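Local coordinates for hypothetical protein, similar to alpha-acetolactate decarboxylase (Staphylococcus aureus subsp. aureus, PDB 1XV2) that probably catalyses, as a zinc-dependent alpha-acetolactate decarboxylase, the decarboxylation of alpha-acetolactate to acetoin, at residues M124-M129 and R184-H189; D46-F51 and H176-D181; L37-L42 and A157-F162; L93-V98 and V190-V195. All blocks are in the same frame, centred on the assembly; numbering follows the deposited sequence.

Contact 1 of 4, residues M124-M129 and R184-H189; sequences MHVRMM and RAYGGH. With ZN (zinc ion), chain E.
One face of the Arg127 guanidinium lies on the His189 imidazole, while CE of selenomethionine Met129 sits over the other, offset toward the rim. At the guanidinium edge, in plane, water 2 takes a weak bond from NH2. NH2 stands over the centre of the imidazole, the planes 25° and the centres 3.9 Å apart. The stack belongs to an antiparallel beta-sheet pairing at the zinc site: strands 120-127 and 187-195 meet here through the hydrogen-bonded pair Arg127 and His189, in which Arg127 N donates to His189 O and His189 N to Arg127 O, both at 3.0 Å and both in the carbonyl plane. Both side chains leave on one face of the sheet and run side by side. His189, with CG anti to the backbone N (chi1 175°), delivers ND1 to the zinc ion at 2.3 Å, and His176 and His178 supply the other two protein ligands. Arg127 bends at chi2 (84°); its NE forms a salt bridge with Glu48 and NH1 reaches Gln146, so the group's rotation is well fixed, and NH2 donates to zinc-bound water 1. The positive charge may weaken the basicity of that imidazole. Gly188 suits its place, since a CB there would clash with Arg127 O. The Tyr186 ring, whose hydroxyl is hydrogen-bonded to Glu149 O, takes Met124 CG at its edge, and Val126 CG2 meets Tyr186 OH tip to tip at 3.4 Å.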
loop_
_atom_site.group_PDB
_atom_site.type_symbol
_atom_site.label_atom_id
_atom_site.label_comp_id
_atom_site.label_asym_id
_atom_site.label_seq_id
_atom_site.Cartn_x
_atom_site.Cartn_y
_atom_site.Cartn_z
HETATM N N MSE A 124 19.993 -1.087 25.093
HETATM C CA MSE A 124 19.021 -0.379 24.267
HETATM C C MSE A 124 19.765 0.744 23.559
HETATM O O MSE A 124 20.504 1.499 24.186
HETATM C CB MSE A 124 17.881 0.183 25.135
HETATM C CG MSE A 124 16.790 0.933 24.367
HETATM SE SE MSE A 124 15.950 -0.051 22.925
HETATM C CE MSE A 124 15.016 -1.396 23.953
ATOM N N HIS A 125 19.574 0.833 22.248
ATOM C CA HIS A 125 20.233 1.844 21.429
ATOM C C HIS A 125 19.201 2.497 20.510
ATOM O O HIS A 125 18.627 1.835 19.651
ATOM C CB HIS A 125 21.340 1.175 20.602
ATOM C CG HIS A 125 22.098 2.112 19.714
ATOM N ND1 HIS A 125 23.150 1.698 18.926
ATOM C CD2 HIS A 125 21.953 3.438 19.479
ATOM C CE1 HIS A 125 23.622 2.728 18.245
ATOM N NE2 HIS A 125 22.913 3.795 18.563
ATOM N N VAL A 126 18.969 3.794 20.693
ATOM C CA VAL A 126 17.997 4.514 19.874
ATOM C C VAL A 126 18.554 5.812 19.314
ATOM O O VAL A 126 19.622 6.278 19.717
ATOM C CB VAL A 126 16.734 4.907 20.688
ATOM C CG1 VAL A 126 16.115 3.685 21.342
ATOM C CG2 VAL A 126 17.096 5.950 21.738
ATOM N N ARG A 127 17.812 6.391 18.377
ATOM C CA ARG A 127 18.173 7.672 17.801
ATOM C C ARG A 127 16.943 8.552 17.949
ATOM O O ARG A 127 15.824 8.051 18.091
ATOM C CB ARG A 127 18.572 7.544 16.320
ATOM C CG ARG A 127 17.480 7.081 15.359
ATOM C CD ARG A 127 16.571 8.219 14.878
ATOM N NE ARG A 127 15.507 7.724 13.999
ATOM C CZ ARG A 127 15.686 7.319 12.746
ATOM N NH1 ARG A 127 16.894 7.353 12.194
ATOM N NH2 ARG A 127 14.658 6.853 12.045
HETATM N N MSE A 128 17.157 9.861 17.961
HETATM C CA MSE A 128 16.059 10.812 18.056
HETATM C C MSE A 128 16.219 11.701 16.834
HETATM O O MSE A 128 17.084 12.581 16.803
HETATM C CB MSE A 128 16.161 11.637 19.342
HETATM C CG MSE A 128 16.119 10.816 20.627
HETATM SE SE MSE A 128 17.869 10.216 21.205
HETATM C CE MSE A 128 18.403 11.768 22.235
HETATM N N MSE A 129 15.406 11.451 15.815
HETATM C CA MSE A 129 15.497 12.215 14.580
HETATM C C MSE A 129 15.463 13.715 14.842
HETATM O O MSE A 129 14.509 14.229 15.424
HETATM C CB MSE A 129 14.355 11.829 13.634
HETATM C CG MSE A 129 14.561 12.285 12.192
HETATM SE SE MSE A 129 16.019 11.364 11.322
HETATM C CE MSE A 129 15.042 9.834 10.652
ATOM N N ARG A 184 9.149 6.866 31.411
ATOM C CA ARG A 184 8.683 7.874 30.456
ATOM C C ARG A 184 9.687 9.026 30.456
ATOM O O ARG A 184 9.302 10.189 30.580
ATOM C CB ARG A 184 7.312 8.429 30.861
ATOM C CG ARG A 184 6.330 7.435 31.466
ATOM C CD ARG A 184 5.549 6.639 30.437
ATOM N NE ARG A 184 6.347 5.592 29.810
ATOM C CZ ARG A 184 5.830 4.548 29.171
ATOM N NH1 ARG A 184 4.513 4.407 29.075
ATOM N NH2 ARG A 184 6.629 3.639 28.630
ATOM N N ALA A 185 10.971 8.707 30.325
ATOM C CA ALA A 185 12.002 9.739 30.333
ATOM C C ALA A 185 13.074 9.508 29.273
ATOM O O ALA A 185 13.955 10.349 29.068
ATOM C CB ALA A 185 12.647 9.810 31.718
ATOM N N TYR A 186 12.988 8.370 28.595
ATOM C CA TYR A 186 13.957 8.003 27.568
ATOM C C TYR A 186 13.273 7.179 26.487
ATOM O O TYR A 186 12.428 6.340 26.786
ATOM C CB TYR A 186 15.086 7.179 28.199
ATOM C CG TYR A 186 15.936 6.413 27.208
ATOM C CD1 TYR A 186 17.016 7.020 26.566
ATOM C CD2 TYR A 186 15.649 5.084 26.898
ATOM C CE1 TYR A 186 17.793 6.320 25.638
ATOM C CE2 TYR A 186 16.418 4.375 25.970
ATOM C CZ TYR A 186 17.486 5.000 25.348
ATOM O OH TYR A 186 18.258 4.302 24.448
ATOM N N GLY A 187 13.646 7.408 25.234
ATOM C CA GLY A 187 13.047 6.648 24.154
ATOM C C GLY A 187 13.484 7.115 22.783
ATOM O O GLY A 187 14.280 8.045 22.661
ATOM N N GLY A 188 12.958 6.464 21.748
ATOM C CA GLY A 188 13.303 6.835 20.389
ATOM C C GLY A 188 13.121 5.706 19.391
ATOM O O GLY A 188 12.436 4.720 19.662
ATOM N N HIS A 189 13.730 5.873 18.222
ATOM C CA HIS A 189 13.683 4.888 17.146
ATOM C C HIS A 189 14.790 3.874 17.451
ATOM O O HIS A 189 15.962 4.239 17.508
ATOM C CB HIS A 189 13.954 5.588 15.811
ATOM C CG HIS A 189 14.044 4.660 14.639
ATOM N ND1 HIS A 189 12.944 4.291 13.894
ATOM C CD2 HIS A 189 15.108 4.053 14.063
ATOM C CE1 HIS A 189 13.328 3.503 12.906
ATOM N NE2 HIS A 189 14.637 3.341 12.987
HETATM ZN ZN ZN E . 11.083 5.526 13.312
HETATM O O HOH W 1 12.067 7.746 13.266
HETATM O O HOH W 2 11.643 6.486 11.065
HETATM O O HOH W 3 9.821 7.402 12.296
#

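Contact 2 of 4, residues D46-F51 and H176-D181; sequences DGEVIF and HIHFAD. With ZN (zinc ion), chain E.
His178 is gripped at both nitrogens: NE2 binds the zinc ion at 2.2 Å, and ND1 donates to Val49 O at 2.9 Å. The carbonyl oxygen lies close to the imidazole plane, but the donor stands above the carbonyl plane, so the bond does not follow a lone pair. Strand 48-52 crosses strand 174-181 at a steep angle, the short segments making 80°, as two sheets packed face to face. The tight part lies beside the histidine, where Ile50 CG1 presses on His178 CB at 3.6 Å and also borders Phe179 O. Farther along, the packing loosens to a contact of 4.2 Å between Ile50 CG2 and Ala180 CB. The other flank is wet: three waters complete the zinc shell with His176 and His189, and Glu48 OE1 accepts from water 1 at 2.6 Å. Bent at chi2 (-66°), Glu48 sets its carboxylate almost perpendicular to the His178 ring, while its OE2 is held by Arg127 and the backbone N of Met129. The bond from ND1 to Val49 O is consistent with a neutral His178 that coordinates through NE2, and Glu48 OE1, accepting from a zinc-bound water beside it, probably polarises that water.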
loop_
_atom_site.group_PDB
_atom_site.type_symbol
_atom_site.label_atom_id
_atom_site.label_comp_id
_atom_site.label_asym_id
_atom_site.label_seq_id
_atom_site.Cartn_x
_atom_site.Cartn_y
_atom_site.Cartn_z
ATOM N N ASP A 46 10.222 15.933 13.387
ATOM C CA ASP A 46 10.759 16.260 14.692
ATOM C C ASP A 46 10.606 15.142 15.712
ATOM O O ASP A 46 9.500 14.821 16.145
ATOM C CB ASP A 46 10.105 17.535 15.230
ATOM C CG ASP A 46 10.485 17.822 16.674
ATOM O OD1 ASP A 46 11.681 17.698 17.015
ATOM O OD2 ASP A 46 9.587 18.173 17.467
ATOM N N GLY A 47 11.731 14.542 16.078
ATOM C CA GLY A 47 11.721 13.503 17.083
ATOM C C GLY A 47 11.098 12.165 16.752
ATOM O O GLY A 47 10.936 11.786 15.591
ATOM N N GLU A 48 10.732 11.458 17.812
ATOM C CA GLU A 48 10.162 10.128 17.709
ATOM C C GLU A 48 8.862 10.018 18.480
ATOM O O GLU A 48 8.829 10.274 19.682
ATOM C CB GLU A 48 11.156 9.121 18.283
ATOM C CG GLU A 48 12.575 9.277 17.763
ATOM C CD GLU A 48 12.679 8.982 16.282
ATOM O OE1 GLU A 48 11.724 8.390 15.736
ATOM O OE2 GLU A 48 13.715 9.328 15.671
ATOM N N VAL A 49 7.796 9.622 17.795
ATOM C CA VAL A 49 6.511 9.457 18.454
ATOM C C VAL A 49 6.283 7.981 18.753
ATOM O O VAL A 49 6.504 7.126 17.897
ATOM C CB VAL A 49 5.347 9.958 17.571
ATOM C CG1 VAL A 49 4.017 9.711 18.271
ATOM C CG2 VAL A 49 5.521 11.439 17.276
ATOM N N ILE A 50 5.866 7.682 19.976
ATOM C CA ILE A 50 5.572 6.308 20.359
ATOM C C ILE A 50 4.142 6.267 20.890
ATOM O O ILE A 50 3.824 6.928 21.880
ATOM C CB ILE A 50 6.505 5.781 21.485
ATOM C CG1 ILE A 50 7.973 5.931 21.092
ATOM C CG2 ILE A 50 6.193 4.315 21.764
ATOM C CD1 ILE A 50 8.535 7.320 21.323
ATOM N N PHE A 51 3.278 5.516 20.216
ATOM C CA PHE A 51 1.897 5.375 20.662
ATOM C C PHE A 51 1.889 4.154 21.573
ATOM O O PHE A 51 2.107 3.031 21.119
ATOM C CB PHE A 51 0.958 5.156 19.476
ATOM C CG PHE A 51 0.805 6.363 18.586
ATOM C CD1 PHE A 51 0.308 7.560 19.091
ATOM C CD2 PHE A 51 1.147 6.296 17.239
ATOM C CE1 PHE A 51 0.152 8.676 18.268
ATOM C CE2 PHE A 51 0.994 7.409 16.408
ATOM C CZ PHE A 51 0.496 8.599 16.926
ATOM N N HIS A 176 10.146 -2.016 12.057
ATOM C CA HIS A 176 10.293 -0.598 12.347
ATOM C C HIS A 176 9.744 -0.484 13.759
ATOM O O HIS A 176 8.543 -0.646 13.982
ATOM C CB HIS A 176 9.484 0.257 11.368
ATOM C CG HIS A 176 9.670 1.730 11.563
ATOM N ND1 HIS A 176 9.125 2.670 10.715
ATOM C CD2 HIS A 176 10.326 2.426 12.523
ATOM C CE1 HIS A 176 9.436 3.881 11.144
ATOM N NE2 HIS A 176 10.163 3.759 12.239
ATOM N N ILE A 177 10.633 -0.225 14.712
ATOM C CA ILE A 177 10.248 -0.162 16.112
ATOM C C ILE A 177 10.790 1.026 16.890
ATOM O O ILE A 177 11.904 1.495 16.646
ATOM C CB ILE A 177 10.713 -1.433 16.847
ATOM C CG1 ILE A 177 12.189 -1.694 16.530
ATOM C CG2 ILE A 177 9.867 -2.627 16.428
ATOM C CD1 ILE A 177 12.813 -2.815 17.339
ATOM N N HIS A 178 9.990 1.489 17.842
ATOM C CA HIS A 178 10.364 2.598 18.710
ATOM C C HIS A 178 10.317 2.075 20.138
ATOM O O HIS A 178 9.660 1.072 20.411
ATOM C CB HIS A 178 9.388 3.770 18.565
ATOM C CG HIS A 178 9.557 4.550 17.298
ATOM N ND1 HIS A 178 8.831 5.691 17.026
ATOM C CD2 HIS A 178 10.369 4.359 16.232
ATOM C CE1 HIS A 178 9.190 6.169 15.847
ATOM N NE2 HIS A 178 10.121 5.379 15.345
ATOM N N PHE A 179 11.003 2.765 21.043
ATOM C CA PHE A 179 11.053 2.362 22.442
ATOM C C PHE A 179 10.671 3.501 23.383
ATOM O O PHE A 179 10.882 4.674 23.078
ATOM C CB PHE A 179 12.469 1.881 22.785
ATOM C CG PHE A 179 12.657 1.510 24.231
ATOM C CD1 PHE A 179 12.211 0.283 24.713
ATOM C CD2 PHE A 179 13.284 2.390 25.111
ATOM C CE1 PHE A 179 12.389 -0.067 26.056
ATOM C CE2 PHE A 179 13.467 2.052 26.453
ATOM C CZ PHE A 179 13.017 0.817 26.925
ATOM N N ALA A 180 10.106 3.134 24.528
ATOM C CA ALA A 180 9.728 4.084 25.568
ATOM C C ALA A 180 9.925 3.361 26.895
ATOM O O ALA A 180 9.339 2.301 27.125
ATOM C CB ALA A 180 8.266 4.523 25.412
ATOM N N ASP A 181 10.761 3.927 27.760
ATOM C CA ASP A 181 11.028 3.310 29.050
ATOM C C ASP A 181 9.895 3.591 30.033
ATOM O O ASP A 181 9.175 4.582 29.902
ATOM C CB ASP A 181 12.377 3.798 29.604
ATOM C CG ASP A 181 12.306 5.190 30.221
ATOM O OD1 ASP A 181 11.515 6.036 29.743
ATOM O OD2 ASP A 181 13.070 5.438 31.184
HETATM ZN ZN ZN E . 11.083 5.526 13.312
HETATM O O HOH W 1 12.067 7.746 13.266
HETATM O O HOH W 2 11.643 6.486 11.065
HETATM O O HOH W 3 9.821 7.402 12.296
#

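Contact 3 of 4, residues L37-L42 and A157-F162; sequences LGIATL and AIVGFF
Two beta-sheets pack face to face here, strand 37-42 of the mixed sheet crossing strand 154-163 of the antiparallel sheet at 81° with segment axes 5.8 Å apart. The nearest alpha carbons belong to two glycines, Gly38 and Gly160, at 5.9 Å. Aliphatic contacts fill one side of the crossing. Leu37, its CG anti to the backbone N (chi1 177°), slides past Val159 in the opposite direction, and its CD1 meets Val159 CG1 at 3.9 Å. On the far branch of the valine, CG2 comes to 4.2 Å from Ile39 CG2, so Val159 is wedged between the two side chains. Ile50 and Leu52 of strand 48-52 also touch this valine, while Ile39 reaches on to the zinc ligands His176 and His178, giving the apolar layer a direct link to the metal site. Contacts between side chains and backbone make up the rest. Val159 CG2 rests 3.5 Å from Gly38 O, and Ile39 CG2 lies against Val159 O. The Phe161 ring approaches the backbone of strand 37-42 with its outer carbons: CE2 is 3.7 Å from Gly38 CA, and Leu37 O lies at the ring edge, 3.6 Å from CZ.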
loop_
_atom_site.group_PDB
_atom_site.type_symbol
_atom_site.label_atom_id
_atom_site.label_comp_id
_atom_site.label_asym_id
_atom_site.label_seq_id
_atom_site.Cartn_x
_atom_site.Cartn_y
_atom_site.Cartn_z
ATOM N N LEU A 37 -1.524 1.823 19.675
ATOM C CA LEU A 37 -0.139 1.375 19.631
ATOM C C LEU A 37 0.459 1.668 18.264
ATOM O O LEU A 37 -0.109 1.294 17.237
ATOM C CB LEU A 37 -0.053 -0.126 19.924
ATOM C CG LEU A 37 1.335 -0.769 19.835
ATOM C CD1 LEU A 37 1.395 -1.979 20.751
ATOM C CD2 LEU A 37 1.638 -1.157 18.397
ATOM N N GLY A 38 1.608 2.339 18.253
ATOM C CA GLY A 38 2.240 2.664 16.990
ATOM C C GLY A 38 3.450 3.570 17.098
ATOM O O GLY A 38 3.982 3.814 18.182
ATOM N N ILE A 39 3.871 4.083 15.951
ATOM C CA ILE A 39 5.035 4.946 15.868
ATOM C C ILE A 39 4.771 6.081 14.889
ATOM O O ILE A 39 3.898 5.981 14.030
ATOM C CB ILE A 39 6.248 4.156 15.361
ATOM C CG1 ILE A 39 5.951 3.626 13.954
ATOM C CG2 ILE A 39 6.541 2.997 16.298
ATOM C CD1 ILE A 39 7.024 2.730 13.389
ATOM N N ALA A 40 5.547 7.151 15.013
ATOM C CA ALA A 40 5.409 8.300 14.130
ATOM C C ALA A 40 6.484 9.331 14.440
ATOM O O ALA A 40 7.480 9.037 15.102
ATOM C CB ALA A 40 4.017 8.927 14.293
ATOM N N THR A 41 6.275 10.539 13.935
ATOM C CA THR A 41 7.177 11.648 14.171
ATOM C C THR A 41 6.341 12.909 14.000
ATOM O O THR A 41 5.183 12.832 13.577
ATOM C CB THR A 41 8.363 11.642 13.190
ATOM O OG1 THR A 41 9.192 12.784 13.446
ATOM C CG2 THR A 41 7.878 11.654 11.743
ATOM N N LEU A 42 6.903 14.063 14.341
ATOM C CA LEU A 42 6.156 15.311 14.225
ATOM C C LEU A 42 6.543 16.118 12.994
ATOM O O LEU A 42 7.419 15.723 12.230
ATOM C CB LEU A 42 6.366 16.163 15.480
ATOM C CG LEU A 42 5.979 15.505 16.807
ATOM C CD1 LEU A 42 6.203 16.491 17.937
ATOM C CD2 LEU A 42 4.522 15.060 16.767
ATOM N N ALA A 157 9.130 -0.596 26.936
ATOM C CA ALA A 157 8.422 -1.325 25.900
ATOM C C ALA A 157 8.815 -0.880 24.505
ATOM O O ALA A 157 9.018 0.308 24.246
ATOM C CB ALA A 157 6.915 -1.158 26.086
ATOM N N ILE A 158 8.932 -1.856 23.612
ATOM C CA ILE A 158 9.248 -1.597 22.219
ATOM C C ILE A 158 7.957 -1.868 21.466
ATOM O O ILE A 158 7.292 -2.871 21.716
ATOM C CB ILE A 158 10.303 -2.577 21.655
ATOM C CG1 ILE A 158 11.681 -2.303 22.263
ATOM C CG2 ILE A 158 10.340 -2.468 20.136
ATOM C CD1 ILE A 158 12.761 -3.245 21.755
ATOM N N VAL A 159 7.596 -0.974 20.557
ATOM C CA VAL A 159 6.399 -1.164 19.750
ATOM C C VAL A 159 6.802 -0.863 18.320
ATOM O O VAL A 159 7.674 -0.026 18.074
ATOM C CB VAL A 159 5.236 -0.222 20.175
ATOM C CG1 VAL A 159 4.873 -0.472 21.630
ATOM C CG2 VAL A 159 5.618 1.232 19.953
ATOM N N GLY A 160 6.189 -1.561 17.377
ATOM C CA GLY A 160 6.522 -1.337 15.989
ATOM C C GLY A 160 5.721 -2.199 15.045
ATOM O O GLY A 160 4.750 -2.847 15.441
ATOM N N PHE A 161 6.146 -2.221 13.789
ATOM C CA PHE A 161 5.454 -2.987 12.770
ATOM C C PHE A 161 6.416 -3.647 11.803
ATOM O O PHE A 161 7.535 -3.177 11.598
ATOM C CB PHE A 161 4.535 -2.065 11.970
ATOM C CG PHE A 161 3.533 -1.344 12.805
ATOM C CD1 PHE A 161 2.387 -1.993 13.253
ATOM C CD2 PHE A 161 3.739 -0.015 13.160
ATOM C CE1 PHE A 161 1.454 -1.325 14.045
ATOM C CE2 PHE A 161 2.816 0.661 13.952
ATOM C CZ PHE A 161 1.670 0.005 14.395
ATOM N N PHE A 162 5.961 -4.737 11.207
ATOM C CA PHE A 162 6.749 -5.447 10.219
ATOM C C PHE A 162 6.055 -5.201 8.890
ATOM O O PHE A 162 4.837 -5.359 8.780
ATOM C CB PHE A 162 6.770 -6.948 10.505
ATOM C CG PHE A 162 7.504 -7.744 9.464
ATOM C CD1 PHE A 162 8.894 -7.826 9.483
ATOM C CD2 PHE A 162 6.809 -8.382 8.444
ATOM C CE1 PHE A 162 9.584 -8.532 8.500
ATOM C CE2 PHE A 162 7.489 -9.091 7.454
ATOM C CZ PHE A 162 8.883 -9.165 7.484
#

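Contact 4 of 4, residues L93-V98 and V190-V195; sequences LSQDDV and VLDFEV
Leu93 O is gripped twice: Val195 N donates to it at 3.0 Å, nearly along the C=O axis, and the CA-H of Glu194 adds a longer contact, with Glu194 CA 3.5 Å from Leu93 O. Leu93 and Val195 thereby form an antiparallel hydrogen-bonded pair, although the return bond from Leu93 N is weak. Gln95 ties the helix start to the same strand. Its OE1 accepts a bond of 3.0 Å from water 4, which also donates to Val190 O, and its NE2 makes a weak bond to Leu191 O, so the amide is linked to the backbone once through water and once directly. A second water joins Gln95 N to Asp192 OD1. The glutamine side chain is almost fully extended, with CG anti to the backbone N (chi1 162°), and crosses the Phe193 ring at about a right angle. CB lies over one face of that ring in a CH-pi contact, 4.0 Å from its centroid, while OE1 comes within 3.0 Å of Phe193 CD2 and the amide plane is turned 69° from the ring. Val98 CG1 touches the edge of this ring, and Val98 CG2 meets Val195 CG2 tip to tip. Ser94 is the N-cap, its OG accepting from Asp97 N at 3.3 Å. On the strand side, Leu191 and Asp192 both face His125 in a classic beta bulge. The arrangement is a strand-to-helix junction: a serine-capped helix begins where the strand ends and packs Gln95 and Val98 on Phe193 and Val195 of the neighbouring strand.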
loop_
_atom_site.group_PDB
_atom_site.type_symbol
_atom_site.label_atom_id
_atom_site.label_comp_id
_atom_site.label_asym_id
_atom_site.label_seq_id
_atom_site.Cartn_x
_atom_site.Cartn_y
_atom_site.Cartn_z
ATOM N N LEU A 93 18.769 -12.495 24.681
ATOM C CA LEU A 93 18.911 -12.625 23.230
ATOM C C LEU A 93 19.215 -11.291 22.552
ATOM O O LEU A 93 18.812 -10.224 23.027
ATOM C CB LEU A 93 17.636 -13.208 22.614
ATOM C CG LEU A 93 17.216 -14.625 23.008
ATOM C CD1 LEU A 93 15.932 -14.984 22.273
ATOM C CD2 LEU A 93 18.326 -15.619 22.667
ATOM N N SER A 94 19.925 -11.372 21.431
ATOM C CA SER A 94 20.300 -10.202 20.649
ATOM C C SER A 94 19.117 -9.735 19.813
ATOM O O SER A 94 18.122 -10.447 19.689
ATOM C CB SER A 94 21.455 -10.553 19.713
ATOM O OG SER A 94 21.051 -11.551 18.793
ATOM N N GLN A 95 19.233 -8.544 19.232
ATOM C CA GLN A 95 18.167 -8.015 18.397
ATOM C C GLN A 95 17.883 -8.975 17.238
ATOM O O GLN A 95 16.732 -9.342 16.999
ATOM C CB GLN A 95 18.541 -6.625 17.865
ATOM C CG GLN A 95 17.713 -6.188 16.669
ATOM C CD GLN A 95 17.859 -4.710 16.352
ATOM O OE1 GLN A 95 17.199 -3.865 16.958
ATOM N NE2 GLN A 95 18.730 -4.392 15.402
ATOM N N ASP A 96 18.931 -9.391 16.532
ATOM C CA ASP A 96 18.771 -10.317 15.408
ATOM C C ASP A 96 18.041 -11.594 15.812
ATOM O O ASP A 96 17.167 -12.076 15.085
ATOM C CB ASP A 96 20.128 -10.714 14.820
ATOM C CG ASP A 96 20.822 -9.572 14.117
ATOM O OD1 ASP A 96 20.127 -8.690 13.575
ATOM O OD2 ASP A 96 22.072 -9.569 14.093
ATOM N N ASP A 97 18.415 -12.148 16.961
ATOM C CA ASP A 97 17.801 -13.380 17.446
ATOM C C ASP A 97 16.352 -13.163 17.865
ATOM O O ASP A 97 15.527 -14.071 17.757
ATOM C CB ASP A 97 18.604 -13.955 18.617
ATOM C CG ASP A 97 19.930 -14.552 18.177
ATOM O OD1 ASP A 97 20.175 -14.625 16.952
ATOM O OD2 ASP A 97 20.724 -14.958 19.054
ATOM N N VAL A 98 16.051 -11.958 18.346
ATOM C CA VAL A 98 14.693 -11.627 18.762
ATOM C C VAL A 98 13.826 -11.498 17.520
ATOM O O VAL A 98 12.698 -11.978 17.499
ATOM C CB VAL A 98 14.638 -10.302 19.563
ATOM C CG1 VAL A 98 13.188 -9.841 19.722
ATOM C CG2 VAL A 98 15.263 -10.503 20.933
ATOM N N VAL A 190 14.415 2.613 17.653
ATOM C CA VAL A 190 15.381 1.568 17.988
ATOM C C VAL A 190 16.325 1.190 16.847
ATOM O O VAL A 190 15.884 0.857 15.744
ATOM C CB VAL A 190 14.663 0.284 18.469
ATOM C CG1 VAL A 190 15.686 -0.820 18.757
ATOM C CG2 VAL A 190 13.853 0.588 19.722
ATOM N N LEU A 191 17.625 1.245 17.130
ATOM C CA LEU A 191 18.659 0.894 16.158
ATOM C C LEU A 191 19.232 -0.467 16.524
ATOM O O LEU A 191 19.677 -1.219 15.661
ATOM C CB LEU A 191 19.790 1.926 16.170
ATOM C CG LEU A 191 19.467 3.348 15.713
ATOM C CD1 LEU A 191 20.722 4.210 15.813
ATOM C CD2 LEU A 191 18.947 3.319 14.282
ATOM N N ASP A 192 19.216 -0.775 17.816
ATOM C CA ASP A 192 19.739 -2.044 18.300
ATOM C C ASP A 192 19.306 -2.247 19.748
ATOM O O ASP A 192 18.991 -1.280 20.450
ATOM C CB ASP A 192 21.270 -2.043 18.184
ATOM C CG ASP A 192 21.899 -3.373 18.566
ATOM O OD1 ASP A 192 21.257 -4.429 18.384
ATOM O OD2 ASP A 192 23.057 -3.359 19.033
ATOM N N PHE A 193 19.273 -3.504 20.183
ATOM C CA PHE A 193 18.888 -3.819 21.552
ATOM C C PHE A 193 19.188 -5.268 21.914
ATOM O O PHE A 193 19.415 -6.114 21.047
ATOM C CB PHE A 193 17.395 -3.533 21.767
ATOM C CG PHE A 193 16.483 -4.489 21.054
ATOM C CD1 PHE A 193 15.948 -5.589 21.720
ATOM C CD2 PHE A 193 16.173 -4.304 19.712
ATOM C CE1 PHE A 193 15.116 -6.489 21.056
ATOM C CE2 PHE A 193 15.342 -5.200 19.039
ATOM C CZ PHE A 193 14.813 -6.295 19.713
ATOM N N GLU A 194 19.197 -5.535 23.214
ATOM C CA GLU A 194 19.433 -6.875 23.727
ATOM C C GLU A 194 18.449 -7.092 24.869
ATOM O O GLU A 194 18.453 -6.347 25.851
ATOM C CB GLU A 194 20.871 -7.011 24.230
ATOM C CG GLU A 194 21.159 -8.334 24.925
ATOM C CD GLU A 194 22.638 -8.533 25.217
ATOM O OE1 GLU A 194 23.244 -7.645 25.857
ATOM O OE2 GLU A 194 23.193 -9.579 24.808
ATOM N N VAL A 195 17.595 -8.101 24.736
ATOM C CA VAL A 195 16.609 -8.384 25.769
ATOM C C VAL A 195 17.186 -9.167 26.942
ATOM O O VAL A 195 18.042 -10.033 26.763
ATOM C CB VAL A 195 15.417 -9.184 25.203
ATOM C CG1 VAL A 195 14.708 -8.371 24.130
ATOM C CG2 VAL A 195 15.904 -10.518 24.639
HETATM O O HOH W 4 16.271 -1.876 14.973
HETATM O O HOH W 5 22.040 -6.901 19.215
#

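How the contacts relate
From the N terminus, strand 37-42 leads directly into strand 48-52, its neighbour in the mixed sheet; these begin contacts 3 and 2. The chain then supplies 93-98 and 124-129, the first halves of contacts 4 and 1, before 157-162 closes contact 3 and 176-181 closes contact 2. Contact 1 closes next at 184-189, and contact 4 last at 190-195, so contact 1 is nested within contact 4; every other pair crosses. Contacts 2 and 3 join the two large sheets, whereas contacts 1 and 4 act within the antiparallel sheet and share strand 187-195. Contacts 1 and 2 meet at the zinc ion, which their histidines bind jointly.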